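Local atomic coordinates of response regulator receiver (Brucella melitensis biovar Abortus, PDB entry 4G97), a protein that is a PhyR response regulator of two-component signalling, in which phosphorylation of the receiver domain probably controls an attached sigma-factor-like domain. Residues R53-Y57 and V104-N108; A92-R96 and S251-F256; T140-E146 and H164-A170. All coordinates share one frame; numbering follows the deposited sequence.

Interaction 1 of 3, residues R53-Y57 and V104-N108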
loop_
_atom_site.group_PDB
_atom_site.type_symbol
_atom_site.label_atom_id
_atom_site.label_comp_id
_atom_site.label_asym_id
_atom_site.label_seq_id
_atom_site.Cartn_x
_atom_site.Cartn_y
_atom_site.Cartn_z
ATOM N N ARG A 53 -9.201 -14.038 9.894
ATOM C CA ARG A 53 -8.352 -13.020 9.239
ATOM C C ARG A 53 -6.883 -13.277 9.516
ATOM O O ARG A 53 -6.092 -13.344 8.577
ATOM C CB ARG A 53 -8.734 -11.588 9.660
ATOM C CG ARG A 53 -8.239 -10.521 8.657
ATOM C CD ARG A 53 -8.431 -9.072 9.100
ATOM N NE ARG A 53 -7.733 -8.157 8.182
ATOM C CZ ARG A 53 -7.144 -7.018 8.531
ATOM N NH1 ARG A 53 -7.175 -6.604 9.797
ATOM N NH2 ARG A 53 -6.513 -6.280 7.616
ATOM N N ILE A 54 -6.529 -13.466 10.814
ATOM C CA ILE A 54 -5.174 -13.792 11.282
ATOM C C ILE A 54 -4.684 -15.080 10.607
ATOM O O ILE A 54 -3.582 -15.085 10.066
ATOM C CB ILE A 54 -5.064 -13.796 12.843
ATOM C CG1 ILE A 54 -5.449 -12.417 13.418
ATOM C CG2 ILE A 54 -3.651 -14.219 13.327
ATOM C CD1 ILE A 54 -5.719 -12.371 14.948
ATOM N N GLY A 55 -5.523 -16.127 10.600
ATOM C CA GLY A 55 -5.223 -17.403 9.945
ATOM C C GLY A 55 -4.976 -17.272 8.445
ATOM O O GLY A 55 -4.111 -17.964 7.887
ATOM N N LEU A 56 -5.736 -16.376 7.776
ATOM C CA LEU A 56 -5.553 -16.148 6.347
ATOM C C LEU A 56 -4.199 -15.470 6.084
ATOM O O LEU A 56 -3.473 -15.915 5.203
ATOM C CB LEU A 56 -6.713 -15.322 5.755
ATOM C CG LEU A 56 -6.680 -15.004 4.247
ATOM C CD1 LEU A 56 -6.707 -16.274 3.390
ATOM C CD2 LEU A 56 -7.837 -14.113 3.843
ATOM N N TYR A 57 -3.867 -14.409 6.851
ATOM C CA TYR A 57 -2.612 -13.658 6.703
ATOM C C TYR A 57 -1.404 -14.504 7.081
ATOM O O TYR A 57 -0.356 -14.389 6.431
ATOM C CB TYR A 57 -2.646 -12.397 7.555
ATOM C CG TYR A 57 -3.312 -11.218 6.887
ATOM C CD1 TYR A 57 -4.695 -11.160 6.746
ATOM C CD2 TYR A 57 -2.559 -10.149 6.403
ATOM C CE1 TYR A 57 -5.316 -10.056 6.162
ATOM C CE2 TYR A 57 -3.168 -9.041 5.824
ATOM C CZ TYR A 57 -4.546 -8.984 5.734
ATOM O OH TYR A 57 -5.146 -7.881 5.188
ATOM N N VAL A 104 -0.536 -0.446 8.172
ATOM C CA VAL A 104 -1.497 -0.481 7.058
ATOM C C VAL A 104 -2.664 -1.421 7.331
ATOM O O VAL A 104 -3.804 -1.066 7.053
ATOM C CB VAL A 104 -0.811 -0.805 5.706
ATOM C CG1 VAL A 104 -1.812 -0.794 4.543
ATOM C CG2 VAL A 104 0.361 0.137 5.434
ATOM N N GLU A 105 -2.374 -2.636 7.793
ATOM C CA GLU A 105 -3.385 -3.681 7.954
ATOM C C GLU A 105 -4.330 -3.612 9.164
ATOM O O GLU A 105 -5.339 -4.316 9.187
ATOM C CB GLU A 105 -2.797 -5.089 7.695
ATOM C CG GLU A 105 -2.237 -5.262 6.278
ATOM C CD GLU A 105 -3.187 -4.907 5.143
ATOM O OE1 GLU A 105 -4.336 -5.403 5.144
ATOM O OE2 GLU A 105 -2.800 -4.098 4.270
ATOM N N GLY A 106 -4.037 -2.746 10.116
ATOM C CA GLY A 106 -4.893 -2.580 11.288
ATOM C C GLY A 106 -4.828 -3.653 12.365
ATOM O O GLY A 106 -5.723 -3.714 13.215
ATOM N N PHE A 107 -3.787 -4.493 12.362
ATOM C CA PHE A 107 -3.580 -5.515 13.392
ATOM C C PHE A 107 -2.820 -4.902 14.573
ATOM O O PHE A 107 -1.907 -4.103 14.363
ATOM C CB PHE A 107 -2.750 -6.708 12.863
ATOM C CG PHE A 107 -3.418 -7.561 11.804
ATOM C CD1 PHE A 107 -4.465 -8.418 12.135
ATOM C CD2 PHE A 107 -2.984 -7.522 10.477
ATOM C CE1 PHE A 107 -5.092 -9.199 11.144
ATOM C CE2 PHE A 107 -3.625 -8.285 9.487
ATOM C CZ PHE A 107 -4.667 -9.126 9.827
ATOM N N ASN A 108 -3.152 -5.313 15.819
ATOM C CA ASN A 108 -2.355 -4.860 16.962
ATOM C C ASN A 108 -1.085 -5.715 16.916
ATOM O O ASN A 108 -1.032 -6.682 16.138
ATOM C CB ASN A 108 -3.106 -4.981 18.306
ATOM C CG ASN A 108 -3.591 -6.360 18.702
ATOM O OD1 ASN A 108 -2.834 -7.344 18.758
ATOM N ND2 ASN A 108 -4.851 -6.429 19.098
#
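Helix 52-64 meets the turn that follows helix 94-104, with the CA atoms of Ile-54 and Phe-107 8.7 Å apart and Gly-106 leaving the helical conformation with positive phi between Glu-105 and Phe-107. Arg-53 carries much of the contact. Its CG is anti to the backbone N (chi1 -160°) and the chain runs on extended, which delivers the guanidinium end-on to the Glu-105 carbonyl. Two nitrogens grip that one oxygen: Arg-53 NH1 lies 3.0 Å from Glu-105 O, and NH2 comes to 2.8 Å of the same Glu-105 O. The oxygen sits in the guanidinium plane, and NH2 meets a lone pair of Glu-105 O. A side-chain salt bridge joins Arg-53 NH2 to Glu-105 OE1 at 3.4 Å. Arg-53 NH2 also donates to Tyr-57 OH, 3.2 Å away and one turn further along the helix, tilted out of the guanidinium plane. Tyr-57 OH in turn donates to Glu-105 OE1 at 2.6 Å, reaching it from above the carboxylate plane.

Phe-107 packs against this polar network. The guanidinium rests flat on one face of the ring, planes 18° apart, in an off-centre cation-pi stack which, with the bonds to the carbonyl, would limit its rotation. The edge of Phe-107 points into the face of Tyr-57, a T-shaped pair with centroids of Tyr-57 and Phe-107 4.8 Å apart and planes at 78°. Ile-54 CG1 approaches Phe-107 CE1 at 4.0 Å. Arg-16 adds a second salt bridge to Glu-105 OE1, and Ile-115 of helix 109-116 packs on Phe-107. The contact thus seats the turn between two helices of the sigma-like region against a helix of the sigma2-like region, consistent with the all-helical, sigma-factor-like architecture of PhyR.

Interaction 2 of 3, residues A92-R96 and S251-F256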
loop_
_atom_site.group_PDB
_atom_site.type_symbol
_atom_site.label_atom_id
_atom_site.label_comp_id
_atom_site.label_asym_id
_atom_site.label_seq_id
_atom_site.Cartn_x
_atom_site.Cartn_y
_atom_site.Cartn_z
ATOM N N ALA A 92 9.212 -7.907 0.151
ATOM C CA ALA A 92 9.960 -6.965 0.992
ATOM C C ALA A 92 10.419 -7.656 2.313
ATOM O O ALA A 92 9.839 -8.682 2.678
ATOM C CB ALA A 92 9.086 -5.744 1.298
ATOM N N PRO A 93 11.438 -7.128 3.046
ATOM C CA PRO A 93 11.890 -7.813 4.279
ATOM C C PRO A 93 10.894 -7.879 5.448
ATOM O O PRO A 93 9.879 -7.170 5.454
ATOM C CB PRO A 93 13.166 -7.050 4.664
ATOM C CG PRO A 93 13.005 -5.711 4.056
ATOM C CD PRO A 93 12.277 -5.944 2.759
ATOM N N LEU A 94 11.221 -8.726 6.456
ATOM C CA LEU A 94 10.447 -8.981 7.677
ATOM C C LEU A 94 10.091 -7.739 8.503
ATOM O O LEU A 94 8.934 -7.658 8.913
ATOM C CB LEU A 94 11.108 -10.072 8.542
ATOM C CG LEU A 94 10.170 -11.008 9.313
ATOM C CD1 LEU A 94 9.580 -12.083 8.392
ATOM C CD2 LEU A 94 10.916 -11.693 10.449
ATOM N N PRO A 95 10.990 -6.739 8.747
ATOM C CA PRO A 95 10.558 -5.546 9.507
ATOM C C PRO A 95 9.533 -4.717 8.725
ATOM O O PRO A 95 8.642 -4.131 9.326
ATOM C CB PRO A 95 11.865 -4.767 9.733
ATOM C CG PRO A 95 12.953 -5.731 9.456
ATOM C CD PRO A 95 12.416 -6.627 8.383
ATOM N N ARG A 96 9.636 -4.701 7.382
ATOM C CA ARG A 96 8.667 -4.001 6.524
ATOM C C ARG A 96 7.317 -4.719 6.560
ATOM O O ARG A 96 6.293 -4.052 6.627
ATOM C CB ARG A 96 9.198 -3.794 5.101
ATOM C CG ARG A 96 10.265 -2.716 5.084
ATOM C CD ARG A 96 10.761 -2.353 3.707
ATOM N NE ARG A 96 11.682 -1.213 3.788
ATOM C CZ ARG A 96 11.324 0.062 3.719
ATOM N NH1 ARG A 96 10.049 0.395 3.533
ATOM N NH2 ARG A 96 12.240 1.020 3.817
ATOM N N SER A 251 6.846 5.055 2.195
ATOM C CA SER A 251 8.090 4.332 2.419
ATOM C C SER A 251 8.223 3.144 1.446
ATOM O O SER A 251 9.271 2.993 0.814
ATOM C CB SER A 251 8.175 3.844 3.861
ATOM O OG SER A 251 9.367 3.099 4.043
ATOM N N GLN A 252 7.177 2.298 1.334
ATOM C CA GLN A 252 7.201 1.170 0.395
ATOM C C GLN A 252 7.371 1.644 -1.039
ATOM O O GLN A 252 8.175 1.078 -1.774
ATOM C CB GLN A 252 5.925 0.324 0.496
ATOM C CG GLN A 252 5.806 -0.480 1.771
ATOM C CD GLN A 252 6.921 -1.462 1.961
ATOM O OE1 GLN A 252 7.780 -1.255 2.790
ATOM N NE2 GLN A 252 6.912 -2.571 1.239
ATOM N N ALA A 253 6.613 2.667 -1.446
ATOM C CA ALA A 253 6.658 3.188 -2.821
ATOM C C ALA A 253 8.066 3.659 -3.221
ATOM O O ALA A 253 8.479 3.426 -4.356
ATOM C CB ALA A 253 5.657 4.315 -3.002
ATOM N N LEU A 254 8.778 4.327 -2.292
ATOM C CA LEU A 254 10.135 4.820 -2.492
ATOM C C LEU A 254 11.148 3.676 -2.416
ATOM O O LEU A 254 12.152 3.729 -3.115
ATOM C CB LEU A 254 10.488 5.889 -1.463
ATOM C CG LEU A 254 9.765 7.227 -1.569
ATOM C CD1 LEU A 254 10.072 8.082 -0.360
ATOM C CD2 LEU A 254 10.163 7.978 -2.845
ATOM N N PHE A 255 10.881 2.645 -1.572
ATOM C CA PHE A 255 11.706 1.439 -1.452
ATOM C C PHE A 255 11.741 0.700 -2.807
ATOM O O PHE A 255 12.834 0.361 -3.277
ATOM C CB PHE A 255 11.185 0.523 -0.326
ATOM C CG PHE A 255 11.879 -0.811 -0.194
ATOM C CD1 PHE A 255 13.104 -0.915 0.464
ATOM C CD2 PHE A 255 11.323 -1.963 -0.747
ATOM C CE1 PHE A 255 13.764 -2.148 0.559
ATOM C CE2 PHE A 255 11.991 -3.193 -0.667
ATOM C CZ PHE A 255 13.195 -3.282 0.007
ATOM N N PHE A 256 10.553 0.493 -3.446
ATOM C CA PHE A 256 10.466 -0.166 -4.755
ATOM C C PHE A 256 10.923 0.718 -5.885
ATOM O O PHE A 256 11.486 0.199 -6.842
ATOM C CB PHE A 256 9.072 -0.751 -5.039
ATOM C CG PHE A 256 8.780 -1.934 -4.152
ATOM C CD1 PHE A 256 9.448 -3.142 -4.333
ATOM C CD2 PHE A 256 7.856 -1.837 -3.117
ATOM C CE1 PHE A 256 9.196 -4.231 -3.495
ATOM C CE2 PHE A 256 7.613 -2.924 -2.275
ATOM C CZ PHE A 256 8.288 -4.108 -2.471
HETATM O O HOH W 1 11.823 4.277 3.991
#
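Arg-96, in the first turn of helix 94-104, reaches across to Ser-251, Gln-252 and Phe-255 of helix 243-265, the helix after the last strand of the CheY-like receiver fold; the contact therefore joins receiver and sigma-like domains. Its CB starts beside the Gln-252 amide, with Arg-96 CB 3.7 Å from Gln-252 OE1. CG follows at the same oxygen, and CD comes closer, Arg-96 CD lying 3.3 Å from Gln-252 OE1. CD also sits almost exactly over the middle of the Phe-255 ring, a CH-pi contact. Arg-96 NE then passes over that same face, 3.6 Å from Phe-255 CD1, and has a long, weak ion pair with Glu-133. One face of the guanidinium is laid over the ring rim, the planes 24° apart. At the tip, NH1 donates twice near the guanidinium plane: Arg-96 NH1 to Gln-252 OE1 is 2.9 Å, and Arg-96 NH1 to Ser-251 OG is 2.8 Å, both fairly straight.

Gln-252 bends at chi2 (-60°), bringing its amide alongside the arginine, and its NE2 is held by the carbonyl of Ala-20. Apolar contacts flank this network. Pro-93 CD meets Phe-255 CZ at 3.9 Å, while Ala-92 CB touches Phe-256. A water accepts from Arg-96 NH2 and lies 2.7 Å from Ser-251 OG, linking the two side chains a second time.

Interaction 3 of 3, residues T140-E146 and H164-A170; sequences TRLMIIE and HEVVGIA
Thr-140 and His-164 begin the pairing of strands 141-145 and 165-170, parallel neighbours in the beta-alpha-beta unit that opens the 2-1-3-4-5 receiver sheet. Main-chain hydrogen bonds dominate: Glu-165 N to Thr-140 O (2.8 Å), Leu-142 N to Glu-165 O, Val-167 N to Leu-142 O, and, further on, Ala-170 N to Ile-144 O and Glu-146 N to Ala-170 O. Between Val-166 and Ile-169 the edge strand carries an extra residue, a beta bulge at Val-167 and Gly-168, after which Ile-144 N still finds Gly-168 O at 3.2 Å.

Apolar packing occupies the face bearing Leu-142, Ile-144, Val-166 and Ile-169, where Ile-144 CD1 lies 3.8 Å from Val-166 CG2; helix 149-161 covers Val-166 and Ile-169.

On the other face, Arg-141 and Glu-165 form a charged start, beyond which Met-143, Ile-145 and Ala-170 pack on helix 173-183. Val-167 CG1 lies over the Arg-141 guanidinium, which is salt-bridged to Glu-183; a long pair and a water link Arg-141 NE to Glu-165.

Past the strand, Glu-146 OE1 accepts from Glu-148 N, while OE2 nears like-charged Asp-191, the predicted phosphorylation site.

At the start, His-164 NE2 bonds to Gln-137 OE1, while His-164 ND1 accepts, in its ring plane, from Thr-140 N at 2.9 Å.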
loop_
_atom_site.group_PDB
_atom_site.type_symbol
_atom_site.label_atom_id
_atom_site.label_comp_id
_atom_site.label_asym_id
_atom_site.label_seq_id
_atom_site.Cartn_x
_atom_site.Cartn_y
_atom_site.Cartn_z
ATOM N N THR A 140 11.439 13.619 -1.262
ATOM C CA THR A 140 10.785 13.567 -2.559
ATOM C C THR A 140 9.827 14.723 -2.746
ATOM O O THR A 140 9.168 15.166 -1.796
ATOM C CB THR A 140 10.095 12.155 -2.724
ATOM O OG1 THR A 140 11.079 11.144 -2.563
ATOM C CG2 THR A 140 9.446 11.946 -4.064
ATOM N N ARG A 141 9.742 15.199 -3.996
ATOM C CA ARG A 141 8.820 16.257 -4.404
ATOM C C ARG A 141 7.527 15.557 -4.834
ATOM O O ARG A 141 7.543 14.705 -5.719
ATOM C CB ARG A 141 9.402 17.089 -5.566
ATOM C CG ARG A 141 10.584 17.945 -5.146
ATOM C CD ARG A 141 11.263 18.608 -6.328
ATOM N NE ARG A 141 10.486 19.738 -6.831
ATOM C CZ ARG A 141 9.760 19.716 -7.939
ATOM N NH1 ARG A 141 9.698 18.617 -8.679
ATOM N NH2 ARG A 141 9.080 20.786 -8.309
ATOM N N LEU A 142 6.418 15.871 -4.176
ATOM C CA LEU A 142 5.195 15.191 -4.548
ATOM C C LEU A 142 4.009 16.075 -4.813
ATOM O O LEU A 142 3.888 17.173 -4.274
ATOM C CB LEU A 142 4.875 14.030 -3.587
ATOM C CG LEU A 142 4.744 14.346 -2.119
ATOM C CD1 LEU A 142 3.348 14.869 -1.801
ATOM C CD2 LEU A 142 5.058 13.103 -1.283
ATOM N N MET A 143 3.130 15.586 -5.660
ATOM C CA MET A 143 1.899 16.272 -5.967
ATOM C C MET A 143 0.737 15.539 -5.260
ATOM O O MET A 143 0.675 14.299 -5.279
ATOM C CB MET A 143 1.697 16.298 -7.470
ATOM C CG MET A 143 0.392 16.917 -7.894
ATOM S SD MET A 143 0.102 16.961 -9.681
ATOM C CE MET A 143 0.812 15.465 -10.179
ATOM N N ILE A 144 -0.182 16.332 -4.661
ATOM C CA ILE A 144 -1.399 15.847 -4.008
ATOM C C ILE A 144 -2.582 16.177 -4.901
ATOM O O ILE A 144 -2.748 17.333 -5.264
ATOM C CB ILE A 144 -1.592 16.430 -2.575
ATOM C CG1 ILE A 144 -0.410 16.015 -1.655
ATOM C CG2 ILE A 144 -2.989 15.943 -1.962
ATOM C CD1 ILE A 144 -0.343 16.699 -0.301
ATOM N N ILE A 145 -3.389 15.173 -5.273
ATOM C CA ILE A 145 -4.642 15.380 -6.005
ATOM C C ILE A 145 -5.737 15.062 -4.984
ATOM O O ILE A 145 -5.995 13.891 -4.674
ATOM C CB ILE A 145 -4.829 14.588 -7.322
ATOM C CG1 ILE A 145 -3.624 14.792 -8.293
ATOM C CG2 ILE A 145 -6.131 15.070 -7.990
ATOM C CD1 ILE A 145 -3.552 13.817 -9.405
ATOM N N GLU A 146 -6.312 16.111 -4.403
ATOM C CA GLU A 146 -7.322 15.990 -3.353
ATOM C C GLU A 146 -8.168 17.265 -3.278
ATOM O O GLU A 146 -7.614 18.344 -3.086
ATOM C CB GLU A 146 -6.637 15.683 -1.993
ATOM C CG GLU A 146 -7.559 15.709 -0.783
ATOM C CD GLU A 146 -8.631 14.646 -0.837
ATOM O OE1 GLU A 146 -9.826 15.000 -0.947
ATOM O OE2 GLU A 146 -8.263 13.451 -0.845
ATOM N N HIS A 164 9.493 15.485 2.995
ATOM C CA HIS A 164 9.125 15.596 1.596
ATOM C C HIS A 164 8.636 16.982 1.266
ATOM O O HIS A 164 8.366 17.782 2.161
ATOM C CB HIS A 164 8.092 14.512 1.179
ATOM C CG HIS A 164 8.544 13.111 1.450
ATOM N ND1 HIS A 164 9.687 12.594 0.867
ATOM C CD2 HIS A 164 8.004 12.180 2.264
ATOM C CE1 HIS A 164 9.823 11.378 1.367
ATOM N NE2 HIS A 164 8.821 11.082 2.207
ATOM N N GLU A 165 8.537 17.276 -0.020
ATOM C CA GLU A 165 8.083 18.582 -0.453
ATOM C C GLU A 165 6.797 18.460 -1.266
ATOM O O GLU A 165 6.758 17.726 -2.246
ATOM C CB GLU A 165 9.184 19.280 -1.279
ATOM C CG GLU A 165 8.809 20.686 -1.726
ATOM C CD GLU A 165 9.664 21.264 -2.839
ATOM O OE1 GLU A 165 10.743 20.699 -3.121
ATOM O OE2 GLU A 165 9.243 22.278 -3.440
ATOM N N VAL A 166 5.760 19.206 -0.873
ATOM C CA VAL A 166 4.517 19.236 -1.622
ATOM C C VAL A 166 4.638 20.351 -2.657
ATOM O O VAL A 166 4.681 21.533 -2.289
ATOM C CB VAL A 166 3.261 19.388 -0.730
ATOM C CG1 VAL A 166 2.001 19.508 -1.589
ATOM C CG2 VAL A 166 3.143 18.219 0.232
ATOM N N VAL A 167 4.663 19.975 -3.944
ATOM C CA VAL A 167 4.809 20.930 -5.042
ATOM C C VAL A 167 3.531 21.708 -5.302
ATOM O O VAL A 167 3.569 22.751 -5.940
ATOM C CB VAL A 167 5.423 20.318 -6.336
ATOM C CG1 VAL A 167 6.760 19.657 -6.038
ATOM C CG2 VAL A 167 4.465 19.337 -7.017
ATOM N N GLY A 168 2.419 21.165 -4.823
ATOM C CA GLY A 168 1.091 21.735 -4.965
ATOM C C GLY A 168 -0.008 20.713 -4.742
ATOM O O GLY A 168 0.251 19.509 -4.616
ATOM N N ILE A 169 -1.247 21.219 -4.687
ATOM C CA ILE A 169 -2.471 20.464 -4.471
ATOM C C ILE A 169 -3.382 20.732 -5.644
ATOM O O ILE A 169 -3.783 21.876 -5.862
ATOM C CB ILE A 169 -3.133 20.811 -3.098
ATOM C CG1 ILE A 169 -2.207 20.407 -1.913
ATOM C CG2 ILE A 169 -4.499 20.130 -2.970
ATOM C CD1 ILE A 169 -2.574 20.947 -0.573
ATOM N N ALA A 170 -3.694 19.686 -6.412
ATOM C CA ALA A 170 -4.615 19.785 -7.546
ATOM C C ALA A 170 -6.005 19.288 -7.088
ATOM O O ALA A 170 -6.091 18.271 -6.405
ATOM C CB ALA A 170 -4.111 18.945 -8.692
HETATM O O HOH W 2 10.048 22.340 -6.224
#

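Overall arrangement
Helix 94-104 ties interaction 1 to interaction 2: the turn beyond its C-terminal end serves the first and its N-terminal turn the second, their nearest atoms about 7 Å apart. Interaction 1 is a buried contact inside the sigma-like part, whereas interactions 2 and 3 are partly buried. The first two each lay an arginine over a phenylalanine, as a flat stack in interaction 1 and mainly through its CD in interaction 2, but interaction 2 bridges domains; interaction 3 is held mainly by backbone bonds within the receiver sheet. It touches interaction 2 through Leu-254, which packs on Thr-140 and His-164, and in sequence it is nested within the loop that interaction 2 closes.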